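Local coordinates for hydrolase, HAD superfamily, subfamily III A (Legionella pneumophila, PDB 3N1U), which probably hydrolyses 3-deoxy-D-manno-octulosonate 8-phosphate to 3-deoxy-D-manno-octulosonate and inorganic phosphate, a step of lipopolysaccharide biosynthesis, at residues K15-I19 against V129-V133; I19-D25 against E112-D118; K56-A61 against A176-Y180; K95-Y99 against P121-L125. All coordinates share one frame; numbering follows the deposited sequence.

Contact 1 (K15-I19 against V129-V133)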
loop_
_atom_site.group_PDB
_atom_site.type_symbol
_atom_site.label_atom_id
_atom_site.label_comp_id
_atom_site.label_asym_id
_atom_site.label_seq_id
_atom_site.Cartn_x
_atom_site.Cartn_y
_atom_site.Cartn_z
ATOM N N LYS A 15 -24.638 21.340 -8.844
ATOM C CA LYS A 15 -24.944 19.892 -8.867
ATOM C C LYS A 15 -25.018 19.267 -7.465
ATOM O O LYS A 15 -25.955 18.515 -7.145
ATOM C CB LYS A 15 -23.970 19.107 -9.746
ATOM C CG LYS A 15 -23.904 19.548 -11.223
ATOM C CD LYS A 15 -22.791 18.768 -11.928
ATOM C CE LYS A 15 -22.936 18.868 -13.428
ATOM N NZ LYS A 15 -23.919 17.820 -13.891
ATOM N N ALA A 16 -24.033 19.583 -6.627
ATOM C CA ALA A 16 -23.926 19.010 -5.310
ATOM C C ALA A 16 -25.026 19.498 -4.365
ATOM O O ALA A 16 -25.408 18.772 -3.413
ATOM C CB ALA A 16 -22.517 19.329 -4.703
ATOM N N LYS A 17 -25.506 20.735 -4.581
ATOM C CA LYS A 17 -26.598 21.278 -3.757
ATOM C C LYS A 17 -27.881 20.462 -3.835
ATOM O O LYS A 17 -28.690 20.510 -2.911
ATOM C CB LYS A 17 -26.921 22.735 -4.158
ATOM C CG LYS A 17 -25.956 23.755 -3.577
ATOM C CD LYS A 17 -26.259 25.138 -4.130
ATOM C CE LYS A 17 -25.267 26.163 -3.614
ATOM N NZ LYS A 17 -25.869 27.543 -3.712
ATOM N N LYS A 18 -28.077 19.714 -4.924
ATOM C CA LYS A 18 -29.333 18.982 -5.159
ATOM C C LYS A 18 -29.345 17.572 -4.592
ATOM O O LYS A 18 -30.394 16.861 -4.589
ATOM C CB LYS A 18 -29.603 18.915 -6.684
ATOM C CG LYS A 18 -29.908 20.308 -7.255
ATOM C CD LYS A 18 -29.663 20.322 -8.732
ATOM C CE LYS A 18 -30.927 20.120 -9.474
ATOM N NZ LYS A 18 -30.546 19.792 -10.873
ATOM N N ILE A 19 -28.179 17.139 -4.136
ATOM C CA ILE A 19 -27.985 15.714 -3.890
ATOM C C ILE A 19 -28.737 15.224 -2.641
ATOM O O ILE A 19 -28.558 15.752 -1.545
ATOM C CB ILE A 19 -26.495 15.367 -3.782
ATOM C CG1 ILE A 19 -25.727 15.689 -5.083
ATOM C CG2 ILE A 19 -26.338 13.885 -3.451
ATOM C CD1 ILE A 19 -26.333 15.145 -6.447
ATOM N N VAL A 129 -26.843 10.405 -13.618
ATOM C CA VAL A 129 -27.176 11.076 -12.335
ATOM C C VAL A 129 -26.775 12.531 -12.333
ATOM O O VAL A 129 -26.080 12.984 -13.254
ATOM C CB VAL A 129 -26.507 10.363 -11.116
ATOM C CG1 VAL A 129 -26.992 8.882 -11.032
ATOM C CG2 VAL A 129 -24.963 10.438 -11.193
ATOM N N GLY A 130 -27.188 13.275 -11.311
ATOM C CA GLY A 130 -26.900 14.715 -11.267
ATOM C C GLY A 130 -25.413 14.991 -11.111
ATOM O O GLY A 130 -24.866 15.941 -11.698
ATOM N N LEU A 131 -24.745 14.163 -10.299
ATOM C CA LEU A 131 -23.335 14.377 -10.005
ATOM C C LEU A 131 -22.574 13.043 -10.128
ATOM O O LEU A 131 -22.577 12.203 -9.216
ATOM C CB LEU A 131 -23.144 15.039 -8.600
ATOM C CG LEU A 131 -21.671 15.257 -8.129
ATOM C CD1 LEU A 131 -20.814 16.031 -9.160
ATOM C CD2 LEU A 131 -21.756 16.068 -6.822
ATOM N N GLY A 132 -22.006 12.815 -11.308
ATOM C CA GLY A 132 -21.320 11.542 -11.631
ATOM C C GLY A 132 -19.854 11.790 -11.350
ATOM O O GLY A 132 -19.267 12.734 -11.882
ATOM N N VAL A 133 -19.268 10.944 -10.506
ATOM C CA VAL A 133 -17.904 11.176 -10.005
ATOM C C VAL A 133 -16.947 10.028 -10.290
ATOM O O VAL A 133 -17.303 8.846 -10.137
ATOM C CB VAL A 133 -17.883 11.530 -8.492
ATOM C CG1 VAL A 133 -16.424 11.777 -7.999
ATOM C CG2 VAL A 133 -18.790 12.812 -8.228
#
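Lys-15, in the C-terminal part of helix 3-17, runs its side chain past one acceptor, the carbonyl oxygen of Gly-130. Its CB starts 3.8 Å from Gly-130 O and also faces Leu-131 CB. CG keeps the same spacing from the oxygen, and CD passes closest of the carbons, 3.5 Å from Gly-130 O. CE swings wider, and a bend at the last torsion (chi4 -84°) turns the ammonium back, so that Lys-15 NZ donates to Gly-130 O at 3.0 Å, nearly along the C=O axis (162°). Gly-130 lies in the turn that leads into strand 131-134, next to strand 113-117 in the parallel sheet of this HAD-type α/β fold; the contact thus joins the end of helix 3-17 to the entry of that strand. The Lys-15 side chain also touches Asp-147, and a calcium ion lies about 4 Å from its nearest atom. Beyond the lysine, toward Ile-19, the contact is apolar. Leu-131, with CG anti to the backbone N (chi1 177°), brings CD2 to 4.0 Å from Ala-16 CB, while Ile-19 CD1 meets Leu-131 CB at 3.8 Å, the two side chains crossing at about a right angle. Gln-170 NE2 bonds to the carbonyl oxygens of Ala-16 and Ile-19.

Contact 2 (I19-D25 against E112-D118). With CA (calcium ion), chain B.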
loop_
_atom_site.group_PDB
_atom_site.type_symbol
_atom_site.label_atom_id
_atom_site.label_comp_id
_atom_site.label_asym_id
_atom_site.label_seq_id
_atom_site.Cartn_x
_atom_site.Cartn_y
_atom_site.Cartn_z
ATOM N N ILE A 19 -28.179 17.139 -4.136
ATOM C CA ILE A 19 -27.985 15.714 -3.890
ATOM C C ILE A 19 -28.737 15.224 -2.641
ATOM O O ILE A 19 -28.558 15.752 -1.545
ATOM C CB ILE A 19 -26.495 15.367 -3.782
ATOM C CG1 ILE A 19 -25.727 15.689 -5.083
ATOM C CG2 ILE A 19 -26.338 13.885 -3.451
ATOM C CD1 ILE A 19 -26.333 15.145 -6.447
ATOM N N LYS A 20 -29.576 14.210 -2.822
ATOM C CA LYS A 20 -30.330 13.643 -1.734
ATOM C C LYS A 20 -29.917 12.181 -1.489
ATOM O O LYS A 20 -30.325 11.585 -0.492
ATOM C CB LYS A 20 -31.838 13.734 -2.042
ATOM C CG LYS A 20 -32.323 15.190 -1.844
ATOM C CD LYS A 20 -33.812 15.350 -1.904
ATOM C CE LYS A 20 -34.126 16.733 -1.302
ATOM N NZ LYS A 20 -35.584 17.002 -1.287
ATOM N N CYS A 21 -29.122 11.610 -2.384
ATOM C CA CYS A 21 -28.582 10.258 -2.156
ATOM C C CYS A 21 -27.247 10.147 -2.836
ATOM O O CYS A 21 -27.125 10.497 -4.021
ATOM C CB CYS A 21 -29.555 9.203 -2.722
ATOM S SG CYS A 21 -28.969 7.464 -2.537
ATOM N N LEU A 22 -26.212 9.683 -2.109
ATOM C CA LEU A 22 -24.948 9.269 -2.759
ATOM C C LEU A 22 -24.907 7.729 -2.957
ATOM O O LEU A 22 -25.148 6.962 -1.991
ATOM C CB LEU A 22 -23.712 9.712 -1.896
ATOM C CG LEU A 22 -22.389 9.116 -2.427
ATOM C CD1 LEU A 22 -22.054 9.634 -3.856
ATOM C CD2 LEU A 22 -21.241 9.473 -1.442
ATOM N N ILE A 23 -24.591 7.284 -4.173
ATOM C CA ILE A 23 -24.429 5.883 -4.477
ATOM C C ILE A 23 -22.936 5.624 -4.725
ATOM O O ILE A 23 -22.275 6.369 -5.487
ATOM C CB ILE A 23 -25.168 5.435 -5.796
ATOM C CG1 ILE A 23 -26.648 5.910 -5.813
ATOM C CG2 ILE A 23 -25.113 3.936 -5.933
ATOM C CD1 ILE A 23 -27.298 5.814 -7.234
ATOM N N CYS A 24 -22.408 4.588 -4.075
ATOM C CA CYS A 24 -21.016 4.211 -4.265
ATOM C C CYS A 24 -20.931 2.849 -4.843
ATOM O O CYS A 24 -21.681 1.961 -4.450
ATOM C CB CYS A 24 -20.216 4.170 -2.933
ATOM S SG CYS A 24 -20.226 5.711 -2.003
ATOM N N ASP A 25 -19.939 2.670 -5.699
ATOM C CA ASP A 25 -19.454 1.339 -6.052
ATOM C C ASP A 25 -18.529 0.863 -4.906
ATOM O O ASP A 25 -18.091 1.676 -4.086
ATOM C CB ASP A 25 -18.646 1.434 -7.330
ATOM C CG ASP A 25 -18.037 0.098 -7.733
ATOM O OD1 ASP A 25 -18.719 -0.954 -7.655
ATOM O OD2 ASP A 25 -16.874 0.109 -8.141
ATOM N N GLU A 112 -30.959 14.191 -8.401
ATOM C CA GLU A 112 -30.819 14.224 -6.947
ATOM C C GLU A 112 -29.921 13.101 -6.458
ATOM O O GLU A 112 -29.677 12.975 -5.241
ATOM C CB GLU A 112 -32.197 14.139 -6.272
ATOM C CG GLU A 112 -33.120 15.341 -6.672
ATOM C CD GLU A 112 -34.474 15.273 -6.005
ATOM O OE1 GLU A 112 -35.243 14.325 -6.272
ATOM O OE2 GLU A 112 -34.770 16.174 -5.215
ATOM N N PHE A 113 -29.427 12.298 -7.401
ATOM C CA PHE A 113 -28.402 11.287 -7.092
ATOM C C PHE A 113 -26.987 11.769 -7.442
ATOM O O PHE A 113 -26.796 12.440 -8.478
ATOM C CB PHE A 113 -28.662 10.008 -7.926
ATOM C CG PHE A 113 -29.788 9.188 -7.427
ATOM C CD1 PHE A 113 -29.612 8.326 -6.335
ATOM C CD2 PHE A 113 -31.061 9.279 -8.049
ATOM C CE1 PHE A 113 -30.685 7.581 -5.847
ATOM C CE2 PHE A 113 -32.130 8.520 -7.572
ATOM C CZ PHE A 113 -31.935 7.677 -6.462
ATOM N N ALA A 114 -26.012 11.417 -6.587
ATOM C CA ALA A 114 -24.605 11.380 -6.976
ATOM C C ALA A 114 -24.187 9.921 -7.094
ATOM O O ALA A 114 -24.766 9.046 -6.409
ATOM C CB ALA A 114 -23.721 12.165 -5.914
ATOM N N TYR A 115 -23.151 9.646 -7.913
ATOM C CA TYR A 115 -22.635 8.307 -8.104
ATOM C C TYR A 115 -21.124 8.407 -8.297
ATOM O O TYR A 115 -20.635 9.273 -9.082
ATOM C CB TYR A 115 -23.248 7.647 -9.380
ATOM C CG TYR A 115 -22.825 6.188 -9.496
ATOM C CD1 TYR A 115 -21.541 5.821 -9.907
ATOM C CD2 TYR A 115 -23.702 5.172 -9.148
ATOM C CE1 TYR A 115 -21.175 4.477 -10.007
ATOM C CE2 TYR A 115 -23.342 3.855 -9.238
ATOM C CZ TYR A 115 -22.081 3.512 -9.667
ATOM O OH TYR A 115 -21.763 2.175 -9.732
ATOM N N ILE A 116 -20.379 7.613 -7.534
ATOM C CA ILE A 116 -18.926 7.585 -7.605
ATOM C C ILE A 116 -18.445 6.163 -8.019
ATOM O O ILE A 116 -18.816 5.136 -7.416
ATOM C CB ILE A 116 -18.272 8.146 -6.302
ATOM C CG1 ILE A 116 -16.735 8.223 -6.459
ATOM C CG2 ILE A 116 -18.707 7.314 -5.046
ATOM C CD1 ILE A 116 -16.035 8.986 -5.286
ATOM N N GLY A 117 -17.674 6.148 -9.091
ATOM C CA GLY A 117 -17.357 4.918 -9.814
ATOM C C GLY A 117 -15.881 4.891 -10.224
ATOM O O GLY A 117 -15.194 5.912 -10.169
ATOM N N ASP A 118 -15.420 3.752 -10.721
ATOM C CA ASP A 118 -14.039 3.657 -11.271
ATOM C C ASP A 118 -13.888 2.894 -12.620
ATOM O O ASP A 118 -12.810 2.940 -13.241
ATOM C CB ASP A 118 -13.137 2.982 -10.226
ATOM C CG ASP A 118 -13.340 1.475 -10.166
ATOM O OD1 ASP A 118 -14.474 0.969 -9.891
ATOM O OD2 ASP A 118 -12.317 0.768 -10.350
HETATM CA CA CA B . -15.333 -0.957 -9.289
HETATM O O HOH W 1 -13.426 -1.723 -10.530
HETATM O O HOH W 2 -16.028 -3.249 -9.234
HETATM O O HOH W 3 -16.874 -0.820 -11.172
#
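Strands 21-24 and 113-117 run parallel, 19° apart with axes 4.6 Å from each other, Cys-21 to Cys-24 pairing with Phe-113 to Ile-116. They are the two middle strands of the Rossmann-like HAD sheet, and their C-terminal ends carry the metal site. Six backbone bonds join the segments; Glu-112 O takes two of them, from Lys-20 N at 2.7 Å and, longer and more bent, from Cys-21 N (3.2 Å, N-H...O 146°). Beside these bonds the Lys-20 and Glu-112 side chains run side by side, their charged ends too far apart for a salt bridge, and Glu-112 OE1 bonds to Asn-109 N.

On the face covered by helix 96-106, Ile-23 divides its branches: CD1 reaches Phe-113 CD1 at 3.5 Å, and CG2, anti to the backbone N, lies against Tyr-115 CD2. Ile-23 O sits over one face of the Tyr-115 ring. Cys-21 SG approaches the Phe-113 ring obliquely. On the other face, under helices 49-60 and 158-169, Leu-22 CD1 rests 3.7 Å from Ala-114 CB, and Cys-24 SG touches Ile-116 CG2.

Asp-25 OD2 and Asp-118 OD1 each bind the calcium ion at 2.2 Å; three waters and Asp-27 O complete its shell. The carboxylate planes differ by 12°. Asp-25 OD1 pairs with Lys-95 NZ, while Asp-118 OD2 accepts from water 1 at 2.7 Å and from Gln-50 NE2 of the second subunit.

Contact 3 (K56-A61 against A176-Y180)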
loop_
_atom_site.group_PDB
_atom_site.type_symbol
_atom_site.label_atom_id
_atom_site.label_comp_id
_atom_site.label_asym_id
_atom_site.label_seq_id
_atom_site.Cartn_x
_atom_site.Cartn_y
_atom_site.Cartn_z
ATOM N N LYS A 56 -21.172 8.183 7.140
ATOM C CA LYS A 56 -21.953 8.427 8.347
ATOM C C LYS A 56 -22.353 9.883 8.518
ATOM O O LYS A 56 -23.440 10.187 9.077
ATOM C CB LYS A 56 -21.200 7.951 9.599
ATOM C CG LYS A 56 -21.041 6.436 9.705
ATOM C CD LYS A 56 -20.075 6.163 10.844
ATOM C CE LYS A 56 -20.098 4.704 11.241
ATOM N NZ LYS A 56 -19.193 4.558 12.430
ATOM N N LEU A 57 -21.479 10.783 8.073
ATOM C CA LEU A 57 -21.829 12.207 8.125
ATOM C C LEU A 57 -22.959 12.524 7.155
ATOM O O LEU A 57 -23.846 13.337 7.471
ATOM C CB LEU A 57 -20.623 13.081 7.807
ATOM C CG LEU A 57 -19.507 13.120 8.892
ATOM C CD1 LEU A 57 -18.183 13.775 8.416
ATOM C CD2 LEU A 57 -19.990 13.820 10.128
ATOM N N LEU A 58 -22.910 11.962 5.952
ATOM C CA LEU A 58 -24.057 12.212 5.050
ATOM C C LEU A 58 -25.339 11.761 5.704
ATOM O O LEU A 58 -26.366 12.474 5.727
ATOM C CB LEU A 58 -23.888 11.465 3.718
ATOM C CG LEU A 58 -22.837 12.011 2.743
ATOM C CD1 LEU A 58 -22.845 11.167 1.445
ATOM C CD2 LEU A 58 -23.134 13.466 2.439
HETATM N N MSE A 59 -25.328 10.555 6.228
HETATM C CA MSE A 59 -26.563 10.027 6.822
HETATM C C MSE A 59 -27.041 10.811 8.055
HETATM O O MSE A 59 -28.261 10.958 8.250
HETATM C CB MSE A 59 -26.368 8.526 7.129
HETATM C CG MSE A 59 -26.224 7.684 5.807
HETATM SE SE MSE A 59 -26.219 5.751 6.230
HETATM C CE MSE A 59 -24.350 5.674 6.606
ATOM N N ALA A 60 -26.096 11.302 8.881
ATOM C CA ALA A 60 -26.438 12.162 10.024
ATOM C C ALA A 60 -27.089 13.456 9.560
ATOM O O ALA A 60 -27.888 14.022 10.294
ATOM C CB ALA A 60 -25.169 12.478 10.892
ATOM N N ALA A 61 -26.747 13.915 8.350
ATOM C CA ALA A 61 -27.306 15.148 7.753
ATOM C C ALA A 61 -28.586 14.915 6.921
ATOM O O ALA A 61 -29.064 15.854 6.272
ATOM C CB ALA A 61 -26.278 15.785 6.843
ATOM N N ALA A 176 -24.025 17.807 10.269
ATOM C CA ALA A 176 -23.554 16.426 10.152
ATOM C C ALA A 176 -22.651 16.015 11.320
ATOM O O ALA A 176 -22.919 14.991 11.970
ATOM C CB ALA A 176 -22.828 16.196 8.820
ATOM N N ILE A 177 -21.609 16.793 11.606
ATOM C CA ILE A 177 -20.676 16.370 12.684
ATOM C C ILE A 177 -21.343 16.451 14.035
ATOM O O ILE A 177 -21.070 15.626 14.934
ATOM C CB ILE A 177 -19.288 17.101 12.611
ATOM C CG1 ILE A 177 -18.232 16.508 13.576
ATOM C CG2 ILE A 177 -19.448 18.619 12.913
ATOM C CD1 ILE A 177 -17.974 14.978 13.458
ATOM N N THR A 178 -22.203 17.464 14.193
ATOM C CA THR A 178 -22.926 17.636 15.450
ATOM C C THR A 178 -23.804 16.407 15.662
ATOM O O THR A 178 -23.681 15.749 16.690
ATOM C CB THR A 178 -23.656 19.014 15.527
ATOM O OG1 THR A 178 -22.647 20.051 15.515
ATOM C CG2 THR A 178 -24.418 19.117 16.831
ATOM N N GLY A 179 -24.628 16.101 14.674
ATOM C CA GLY A 179 -25.511 14.934 14.671
ATOM C C GLY A 179 -24.813 13.598 14.843
ATOM O O GLY A 179 -25.222 12.801 15.698
ATOM N N TYR A 180 -23.728 13.362 14.088
ATOM C CA TYR A 180 -22.873 12.203 14.347
ATOM C C TYR A 180 -22.388 12.082 15.796
ATOM O O TYR A 180 -22.446 10.990 16.366
ATOM C CB TYR A 180 -21.648 12.183 13.410
ATOM C CG TYR A 180 -20.618 11.143 13.782
ATOM C CD1 TYR A 180 -20.733 9.820 13.348
ATOM C CD2 TYR A 180 -19.527 11.490 14.575
ATOM C CE1 TYR A 180 -19.751 8.851 13.704
ATOM C CE2 TYR A 180 -18.546 10.553 14.923
ATOM C CZ TYR A 180 -18.671 9.237 14.493
ATOM O OH TYR A 180 -17.685 8.335 14.877
#
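A nearly perpendicular helix pair, crossing at 92° with axes only 8.0 Å apart, brings Leu-57 and Ala-60 at the C-terminal end of helix 49-60, with Ala-61 just beyond it, against Ala-176 and Tyr-180 of the C-terminal helix 173-181. Small residues make the close approach possible. The Ala-176 methyl presses on the other backbone, its CB 3.3 Å from Leu-57 O, a carbonyl already bonded within its own helix to Ala-61 N. Ala-61 CB lies beside the same methyl, 4.0 Å from Ala-176 CB. In return, Ala-60 CB rests 3.5 Å from Ala-176 O and 3.6 Å from Tyr-180 N, against the two ends of a hydrogen bond internal to helix 173-181, with Gly-179 adding no side chain there.

Leu-57 fills the side of the crossing toward Ile-177 and Tyr-180. Its CB starts off to one side, but with CG anti to the carbonyl carbon (chi1 -71°) the CD2 branch reaches across the crossing, 3.9 Å from Ala-176 CB and 4.0 Å from Tyr-180 CB, and close to Ile-177 CD1 as well. At the margin the extended Lys-56 chain passes Tyr-180 obliquely, its CD 3.9 Å from Tyr-180 CE1. A third subunit joins in: its Leu-120 packs on Leu-57 and Ile-177 and its Val-93 on Tyr-180, so the crossing also forms part of a subunit interface. With methyl and methylene groups meeting backbone and one another, and neither hydrogen bond nor salt bridge between the segments, the helices are held by close apolar fit, which depends on shape more than on polar direction.

Contact 4 (K95-Y99 against P121-L125)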
loop_
_atom_site.group_PDB
_atom_site.type_symbol
_atom_site.label_atom_id
_atom_site.label_comp_id
_atom_site.label_asym_id
_atom_site.label_seq_id
_atom_site.Cartn_x
_atom_site.Cartn_y
_atom_site.Cartn_z
ATOM N N LYS A 95 -25.354 -2.449 -14.115
ATOM C CA LYS A 95 -25.831 -1.738 -12.904
ATOM C C LYS A 95 -27.098 -0.887 -13.122
ATOM O O LYS A 95 -27.668 -0.361 -12.159
ATOM C CB LYS A 95 -24.711 -0.842 -12.361
ATOM C CG LYS A 95 -23.451 -1.655 -11.890
ATOM C CD LYS A 95 -22.447 -0.757 -11.160
ATOM C CE LYS A 95 -21.331 -1.620 -10.510
ATOM N NZ LYS A 95 -20.358 -0.761 -9.796
ATOM N N ARG A 96 -27.532 -0.775 -14.375
ATOM C CA ARG A 96 -28.655 0.133 -14.726
ATOM C C ARG A 96 -29.919 -0.285 -14.014
ATOM O O ARG A 96 -30.680 0.556 -13.528
ATOM C CB ARG A 96 -28.864 0.176 -16.251
ATOM C CG ARG A 96 -27.682 0.889 -16.978
ATOM C CD ARG A 96 -27.838 0.878 -18.482
ATOM N NE ARG A 96 -27.702 -0.461 -19.044
ATOM C CZ ARG A 96 -28.115 -0.829 -20.250
ATOM N NH1 ARG A 96 -28.736 0.035 -21.055
ATOM N NH2 ARG A 96 -27.921 -2.078 -20.649
ATOM N N SER A 97 -30.164 -1.599 -13.965
ATOM C CA SER A 97 -31.409 -2.110 -13.362
ATOM C C SER A 97 -31.463 -1.873 -11.834
ATOM O O SER A 97 -32.515 -1.536 -11.260
ATOM C CB SER A 97 -31.581 -3.601 -13.703
ATOM O OG SER A 97 -32.761 -4.053 -13.104
ATOM N N ALA A 98 -30.330 -2.023 -11.163
ATOM C CA ALA A 98 -30.310 -1.702 -9.735
ATOM C C ALA A 98 -30.559 -0.199 -9.490
ATOM O O ALA A 98 -31.202 0.169 -8.521
ATOM C CB ALA A 98 -28.956 -2.116 -9.089
ATOM N N TYR A 99 -29.952 0.662 -10.307
ATOM C CA TYR A 99 -30.187 2.089 -10.174
ATOM C C TYR A 99 -31.667 2.420 -10.319
ATOM O O TYR A 99 -32.212 3.235 -9.569
ATOM C CB TYR A 99 -29.414 2.863 -11.235
ATOM C CG TYR A 99 -29.787 4.345 -11.231
ATOM C CD1 TYR A 99 -29.282 5.203 -10.255
ATOM C CD2 TYR A 99 -30.655 4.877 -12.191
ATOM C CE1 TYR A 99 -29.637 6.564 -10.237
ATOM C CE2 TYR A 99 -31.009 6.211 -12.182
ATOM C CZ TYR A 99 -30.485 7.052 -11.207
ATOM O OH TYR A 99 -30.841 8.379 -11.222
ATOM N N PRO A 121 -18.526 -0.416 -16.169
ATOM C CA PRO A 121 -19.964 -0.630 -15.829
ATOM C C PRO A 121 -20.612 0.489 -15.003
ATOM O O PRO A 121 -21.851 0.594 -14.972
ATOM C CB PRO A 121 -19.975 -1.974 -15.096
ATOM C CG PRO A 121 -18.556 -2.654 -15.511
ATOM C CD PRO A 121 -17.647 -1.453 -15.573
ATOM N N ASP A 122 -19.786 1.372 -14.437
ATOM C CA ASP A 122 -20.278 2.571 -13.738
ATOM C C ASP A 122 -20.635 3.706 -14.696
ATOM O O ASP A 122 -21.350 4.631 -14.328
ATOM C CB ASP A 122 -19.215 3.076 -12.753
ATOM C CG ASP A 122 -18.796 2.032 -11.741
ATOM O OD1 ASP A 122 -19.675 1.389 -11.104
ATOM O OD2 ASP A 122 -17.565 1.843 -11.572
ATOM N N LEU A 123 -20.097 3.656 -15.910
ATOM C CA LEU A 123 -20.251 4.780 -16.850
ATOM C C LEU A 123 -21.702 5.261 -17.124
ATOM O O LEU A 123 -21.966 6.457 -17.069
ATOM C CB LEU A 123 -19.599 4.427 -18.203
ATOM C CG LEU A 123 -18.281 5.114 -18.484
ATOM C CD1 LEU A 123 -17.907 4.647 -19.906
ATOM C CD2 LEU A 123 -18.556 6.645 -18.427
ATOM N N PRO A 124 -22.633 4.340 -17.425
ATOM C CA PRO A 124 -24.005 4.831 -17.691
ATOM C C PRO A 124 -24.647 5.495 -16.472
ATOM O O PRO A 124 -25.452 6.400 -16.653
ATOM C CB PRO A 124 -24.777 3.552 -18.030
ATOM C CG PRO A 124 -23.693 2.546 -18.485
ATOM C CD PRO A 124 -22.504 2.884 -17.659
ATOM N N LEU A 125 -24.333 5.022 -15.255
ATOM C CA LEU A 125 -24.828 5.664 -14.051
ATOM C C LEU A 125 -24.161 7.019 -13.811
ATOM O O LEU A 125 -24.826 8.016 -13.509
ATOM C CB LEU A 125 -24.720 4.725 -12.839
ATOM C CG LEU A 125 -25.569 3.442 -13.009
ATOM C CD1 LEU A 125 -25.661 2.812 -11.636
ATOM C CD2 LEU A 125 -26.963 3.763 -13.525
HETATM O O HOH W 4 -23.666 -0.948 -16.036
#
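Lys-95 and Asp-122 supply the ionic part: the lysine chain, extended beyond CG, carries NZ to Asp-122 OD1 at 2.6 Å, a salt bridge that uses the syn lone pair of OD1. The same ammonium has Asp-25, Ile-68 O and Tyr-115 OH within bonding distance, more partners than its three N-H can serve singly, a position consistent with the motif III lysine of HAD phosphatases. Asp-122 OD2 takes the backbone N-H of Asp-118 and of Asp-119, so this second-shell carboxylate ties the metal loop to Lys-95. Water 4 bridges the backbones, accepting from Lys-95 N at 3.0 Å and donating to Pro-121 O at 2.6 Å. The apolar part centres on Leu-125. Its CD2 comes 3.5 Å from Tyr-99 CB and lies obliquely to the ring, while CD1 touches Lys-95 CB at 3.8 Å. At the outer margin the Arg-96 and Pro-124 side chains cross at about a right angle, Arg-96 CG 4.1 Å from Pro-124 CB; the guanidinium turns to Asp-94. The contact joins the start of helix 96-106 to that of helix 123-128, with Leu-125 also on Ile-68 of strand 64-68 and the Tyr-99 ring edge-to-face with Phe-113 of strand 113-117.

In the fold
Contact 2 is the core, its centre about 5 Å from that of the chain, where backbone bonds join two strands. Contact 1 shares Ile-19 with it and extends the same sheet, Val-133 N meeting Tyr-115 O at 2.6 Å; it too is buried, its centre about 11 Å from that of the chain, with Lys-15 partly exposed. Contact 4, also buried, stands at the C-terminal ends of those strands and is the one with a salt bridge between its two segments. Contact 3 is different, a partly buried apolar helix crossing at a subunit interface, about 27 Å from contact 4 between centres and on the opposite side of the chain's centre; it meets contact 2 through Leu-58 and Leu-22.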